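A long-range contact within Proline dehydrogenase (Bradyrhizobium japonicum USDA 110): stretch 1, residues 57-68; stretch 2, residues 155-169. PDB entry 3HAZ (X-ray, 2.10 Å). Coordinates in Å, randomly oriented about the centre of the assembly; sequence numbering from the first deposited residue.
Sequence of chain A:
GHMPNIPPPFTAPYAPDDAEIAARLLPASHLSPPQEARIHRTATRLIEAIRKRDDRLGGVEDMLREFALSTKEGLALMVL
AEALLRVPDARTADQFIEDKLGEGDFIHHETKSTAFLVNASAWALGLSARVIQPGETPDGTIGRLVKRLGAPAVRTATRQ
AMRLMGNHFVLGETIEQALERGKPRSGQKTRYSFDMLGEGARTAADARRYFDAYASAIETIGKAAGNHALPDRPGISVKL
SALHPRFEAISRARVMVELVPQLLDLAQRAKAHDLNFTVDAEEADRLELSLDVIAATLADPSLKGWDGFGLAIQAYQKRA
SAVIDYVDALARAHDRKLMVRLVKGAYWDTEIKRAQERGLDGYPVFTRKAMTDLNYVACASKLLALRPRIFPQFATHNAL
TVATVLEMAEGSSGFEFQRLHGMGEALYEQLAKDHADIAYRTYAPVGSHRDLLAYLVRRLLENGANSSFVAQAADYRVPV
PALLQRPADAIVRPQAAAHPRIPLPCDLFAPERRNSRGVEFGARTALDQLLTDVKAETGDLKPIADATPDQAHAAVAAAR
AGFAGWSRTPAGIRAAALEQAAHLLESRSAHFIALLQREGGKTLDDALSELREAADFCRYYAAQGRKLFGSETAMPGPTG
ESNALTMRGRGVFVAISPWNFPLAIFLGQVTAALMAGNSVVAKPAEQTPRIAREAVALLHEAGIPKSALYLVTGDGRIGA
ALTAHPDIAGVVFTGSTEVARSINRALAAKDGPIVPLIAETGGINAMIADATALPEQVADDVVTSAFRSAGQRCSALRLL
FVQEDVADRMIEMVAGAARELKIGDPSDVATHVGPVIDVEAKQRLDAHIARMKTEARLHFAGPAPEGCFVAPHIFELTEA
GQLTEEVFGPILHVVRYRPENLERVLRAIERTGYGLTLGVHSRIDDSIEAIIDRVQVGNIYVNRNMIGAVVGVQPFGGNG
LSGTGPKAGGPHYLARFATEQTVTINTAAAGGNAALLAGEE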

# COMPACT_ATOMS: atom_id res chain seq x y z
N LEU A 57 -24.68 43.98 -11.81
CA LEU A 57 -24.94 43.57 -10.44
C LEU A 57 -24.54 42.12 -10.22
O LEU A 57 -23.53 41.83 -9.57
CB LEU A 57 -26.42 43.77 -10.09
N GLY A 58 -25.33 41.20 -10.78
CA GLY A 58 -25.00 39.79 -10.69
C GLY A 58 -26.19 38.86 -10.79
O GLY A 58 -27.32 39.29 -11.00
N GLY A 59 -25.93 37.56 -10.64
CA GLY A 59 -26.97 36.55 -10.67
C GLY A 59 -26.96 35.68 -9.43
O GLY A 59 -26.20 35.92 -8.49
N VAL A 60 -27.80 34.65 -9.44
CA VAL A 60 -27.92 33.75 -8.30
C VAL A 60 -26.59 33.07 -7.98
O VAL A 60 -26.21 32.96 -6.81
CB VAL A 60 -28.99 32.68 -8.55
CG1 VAL A 60 -28.98 31.65 -7.43
CG2 VAL A 60 -30.36 33.32 -8.67
N GLU A 61 -25.90 32.61 -9.02
CA GLU A 61 -24.60 31.97 -8.87
C GLU A 61 -23.61 32.91 -8.19
O GLU A 61 -22.79 32.48 -7.37
CB GLU A 61 -24.07 31.52 -10.23
N ASP A 62 -23.68 34.19 -8.50
CA ASP A 62 -22.82 35.17 -7.86
C ASP A 62 -23.13 35.23 -6.36
O ASP A 62 -22.21 35.31 -5.54
CB ASP A 62 -22.97 36.54 -8.51
CG ASP A 62 -22.47 36.56 -9.94
OD1 ASP A 62 -21.37 36.02 -10.20
OD2 ASP A 62 -23.18 37.11 -10.81
N MET A 63 -24.41 35.19 -6.01
CA MET A 63 -24.79 35.24 -4.60
C MET A 63 -24.36 33.98 -3.86
O MET A 63 -23.82 34.04 -2.76
CB MET A 63 -26.30 35.46 -4.43
CG MET A 63 -26.74 35.55 -2.98
SD MET A 63 -28.53 35.73 -2.77
CE MET A 63 -29.10 34.12 -3.32
N LEU A 64 -24.60 32.82 -4.48
CA LEU A 64 -24.21 31.56 -3.86
C LEU A 64 -22.70 31.51 -3.63
O LEU A 64 -22.23 31.05 -2.59
CB LEU A 64 -24.66 30.38 -4.73
CG LEU A 64 -26.17 30.25 -4.94
CD1 LEU A 64 -26.49 29.18 -5.98
CD2 LEU A 64 -26.89 29.95 -3.62
N ARG A 65 -21.95 32.00 -4.61
CA ARG A 65 -20.50 31.99 -4.52
C ARG A 65 -20.01 33.01 -3.50
O ARG A 65 -19.19 32.70 -2.65
CB ARG A 65 -19.88 32.24 -5.90
CG ARG A 65 -18.36 32.31 -5.91
CD ARG A 65 -17.82 32.70 -7.29
NE ARG A 65 -18.62 33.74 -7.93
CZ ARG A 65 -18.45 35.05 -7.75
NH1 ARG A 65 -17.49 35.49 -6.95
NH2 ARG A 65 -19.23 35.92 -8.38
N GLU A 66 -20.55 34.23 -3.58
CA GLU A 66 -20.12 35.32 -2.70
C GLU A 66 -20.24 34.99 -1.22
O GLU A 66 -19.34 35.29 -0.44
CB GLU A 66 -20.90 36.60 -3.02
N PHE A 67 -21.36 34.38 -0.81
CA PHE A 67 -21.53 34.02 0.59
C PHE A 67 -21.30 32.54 0.86
O PHE A 67 -21.55 32.06 1.97
CB PHE A 67 -22.90 34.49 1.10
CG PHE A 67 -23.05 35.97 1.10
CD1 PHE A 67 -22.64 36.72 2.19
CD2 PHE A 67 -23.57 36.63 -0.01
CE1 PHE A 67 -22.76 38.09 2.19
CE2 PHE A 67 -23.69 38.01 -0.02
CZ PHE A 67 -23.28 38.74 1.08
N ALA A 68 -20.79 31.84 -0.14
CA ALA A 68 -20.55 30.40 -0.02
C ALA A 68 -21.79 29.68 0.53
O ALA A 68 -21.71 28.93 1.51
CB ALA A 68 -19.33 30.14 0.86
N ARG A 155 -27.85 39.64 6.61
CA ARG A 155 -28.68 40.77 6.18
C ARG A 155 -28.26 41.22 4.79
O ARG A 155 -29.09 41.42 3.90
CB ARG A 155 -28.59 41.93 7.18
CG ARG A 155 -29.09 41.55 8.57
CD ARG A 155 -29.01 42.70 9.57
NE ARG A 155 -29.40 42.24 10.90
CZ ARG A 155 -28.58 42.18 11.95
NH1 ARG A 155 -27.33 42.58 11.84
NH2 ARG A 155 -29.03 41.71 13.11
N THR A 156 -26.95 41.37 4.59
CA THR A 156 -26.42 41.75 3.29
C THR A 156 -26.79 40.73 2.21
O THR A 156 -27.23 41.10 1.12
CB THR A 156 -24.90 41.91 3.34
OG1 THR A 156 -24.57 42.91 4.32
CG2 THR A 156 -24.35 42.33 1.99
N ALA A 157 -26.63 39.45 2.51
CA ALA A 157 -27.03 38.39 1.58
C ALA A 157 -28.54 38.43 1.28
O ALA A 157 -28.96 38.20 0.15
CB ALA A 157 -26.62 37.02 2.12
N THR A 158 -29.34 38.71 2.31
CA THR A 158 -30.79 38.80 2.13
C THR A 158 -31.18 39.97 1.24
O THR A 158 -32.09 39.85 0.41
CB THR A 158 -31.53 38.93 3.48
OG1 THR A 158 -31.28 37.76 4.29
CG2 THR A 158 -33.02 39.07 3.26
N ARG A 159 -30.50 41.11 1.41
CA ARG A 159 -30.75 42.28 0.57
C ARG A 159 -30.42 41.99 -0.89
O ARG A 159 -31.12 42.44 -1.80
CB ARG A 159 -29.95 43.49 1.05
CG ARG A 159 -30.43 44.03 2.39
CD ARG A 159 -29.85 45.41 2.68
NE ARG A 159 -30.14 45.83 4.05
CZ ARG A 159 -31.27 46.41 4.42
NH1 ARG A 159 -32.22 46.65 3.52
NH2 ARG A 159 -31.46 46.75 5.70
N GLN A 160 -29.34 41.25 -1.12
CA GLN A 160 -28.98 40.83 -2.47
C GLN A 160 -30.03 39.90 -3.06
O GLN A 160 -30.40 40.01 -4.23
CB GLN A 160 -27.61 40.14 -2.47
CG GLN A 160 -27.04 39.90 -3.84
CD GLN A 160 -25.62 39.35 -3.77
OE1 GLN A 160 -24.86 39.66 -2.85
NE2 GLN A 160 -25.26 38.53 -4.75
N ALA A 161 -30.53 38.97 -2.24
CA ALA A 161 -31.59 38.07 -2.69
C ALA A 161 -32.80 38.90 -3.09
O ALA A 161 -33.52 38.56 -4.04
CB ALA A 161 -31.96 37.06 -1.57
N MET A 162 -33.03 39.99 -2.37
CA MET A 162 -34.16 40.86 -2.67
C MET A 162 -34.05 41.52 -4.04
O MET A 162 -35.04 41.61 -4.77
CB MET A 162 -34.36 41.90 -1.56
CG MET A 162 -34.95 41.31 -0.28
SD MET A 162 -34.96 42.44 1.13
CE MET A 162 -36.22 43.62 0.61
N ARG A 163 -32.85 41.96 -4.41
CA ARG A 163 -32.70 42.53 -5.75
C ARG A 163 -32.82 41.45 -6.83
O ARG A 163 -33.32 41.72 -7.93
CB ARG A 163 -31.44 43.39 -5.92
CG ARG A 163 -30.20 42.93 -5.18
CD ARG A 163 -29.18 44.07 -5.07
NE ARG A 163 -27.98 43.68 -4.33
CZ ARG A 163 -27.79 43.87 -3.03
NH1 ARG A 163 -26.67 43.48 -2.45
NH2 ARG A 163 -28.73 44.46 -2.30
N LEU A 164 -32.39 40.23 -6.52
CA LEU A 164 -32.51 39.16 -7.50
C LEU A 164 -33.98 38.79 -7.72
O LEU A 164 -34.43 38.65 -8.86
CB LEU A 164 -31.67 37.94 -7.09
CG LEU A 164 -30.15 38.12 -7.14
CD1 LEU A 164 -29.44 36.97 -6.45
CD2 LEU A 164 -29.64 38.31 -8.57
N MET A 165 -34.72 38.63 -6.62
CA MET A 165 -36.12 38.26 -6.71
C MET A 165 -36.93 39.35 -7.39
O MET A 165 -37.86 39.08 -8.15
CB MET A 165 -36.70 37.98 -5.31
CG MET A 165 -36.13 36.74 -4.63
SD MET A 165 -36.25 35.30 -5.69
CE MET A 165 -38.03 35.17 -5.86
N GLY A 166 -36.58 40.60 -7.10
CA GLY A 166 -37.33 41.72 -7.63
C GLY A 166 -37.02 41.98 -9.10
O GLY A 166 -37.87 42.44 -9.85
N ASN A 167 -35.79 41.67 -9.51
CA ASN A 167 -35.36 41.97 -10.88
C ASN A 167 -35.57 40.83 -11.86
O ASN A 167 -35.80 41.07 -13.04
CB ASN A 167 -33.90 42.42 -10.90
CG ASN A 167 -33.69 43.77 -10.26
OD1 ASN A 167 -34.61 44.59 -10.21
ND2 ASN A 167 -32.49 44.02 -9.75
N HIS A 168 -35.50 39.59 -11.38
CA HIS A 168 -35.44 38.45 -12.28
C HIS A 168 -36.66 37.54 -12.23
O HIS A 168 -36.74 36.56 -12.98
CB HIS A 168 -34.16 37.65 -12.04
CG HIS A 168 -32.92 38.47 -12.26
ND1 HIS A 168 -31.78 38.32 -11.50
CD2 HIS A 168 -32.66 39.46 -13.14
CE1 HIS A 168 -30.87 39.17 -11.91
NE2 HIS A 168 -31.38 39.89 -12.90
N PHE A 169 -37.61 37.86 -11.36
CA PHE A 169 -38.85 37.10 -11.30
C PHE A 169 -40.01 38.07 -11.41
O PHE A 169 -39.93 39.20 -10.95
CB PHE A 169 -38.93 36.32 -9.99
CG PHE A 169 -37.88 35.25 -9.87
CD1 PHE A 169 -38.21 33.92 -10.08
CD2 PHE A 169 -36.58 35.57 -9.54
CE1 PHE A 169 -37.25 32.93 -9.99
CE2 PHE A 169 -35.61 34.58 -9.44
CZ PHE A 169 -35.96 33.26 -9.66
O HOH W 1 -26.04 38.59 -7.22

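The contact pairs a short helix, residues 60-66, with the longer helix of the second stretch. Their N-to-C directions differ by 171°, so they run nearly antiparallel, and the axes approach to 10.5 Å. The register follows: the CA atoms of Gly-59 and Leu-164 lie 6.9 Å apart at one end, those of Phe-67 and Ala-157 7.1 Å apart at the other. The two stretches bury 484 Å² between them, both sides summed.

Apolar packing carries most of this surface. Met-63 is the central knob: its CA-to-CB bond points toward the second helix, chi1 and chi2 are both t, and the extended chain enters a hole formed by Ala-157, Gln-160, Ala-161 and Leu-164. Met-63 SD lies 3.9 Å from Ala-161 CB and 4.0 Å from Leu-164 CD1. The sulfur also lies close to the backbone of the second helix, with Met-63 SD 3.8 Å from Ala-161 N. Leu-164 continues the packing toward the start of the short helix, where its CD2 is 3.8 Å from Gly-59 CA and its CD1 is 4.4 Å from Val-60 CG2.

A CH-pi contact closes the other end. Ala-157 CB sits 3.6 Å from the centroid of the Phe-67 ring, only 7° off the ring normal, which places the methyl squarely over the face. The ring edge meets different neighbours: Thr-156 CG2 is 3.9 Å from Phe-67 CZ, and Gln-160 OE1 is 3.5 Å from Phe-67 CE2, both near the ring plane.

No direct hydrogen bond crosses the contact; a water supplies the polar link. It accepts from Gln-160 NE2 at 2.6 Å and donates to Gly-59 O at 3.0 Å. The same Gly-59 O accepts the backbone bond from Met-63 N at 3.1 Å, so one carbonyl serves both the first turn of the helix and the bridge. Gln-160 also packs through its amide, with NE2 3.3 Å from Met-63 CB. Nearby, Gly-58 O approaches the edge of the His-168 ring, 3.7 Å from CE1, without a hydrogen bond.

Polar interactions within stretch 1 tie down the start of its helix. Gly-59, at the N-cap position, donates from N to Asp-62 OD2 at 2.8 Å with an angle of 159°. The other carboxylate oxygen, Asp-62 OD1, forms a salt bridge with Arg-65 NH2 at 2.8 Å. Gly-58 has phi/psi of 154/-177°, where a CB would jam against the preceding carbonyl oxygen; this backbone conformation calls for glycine.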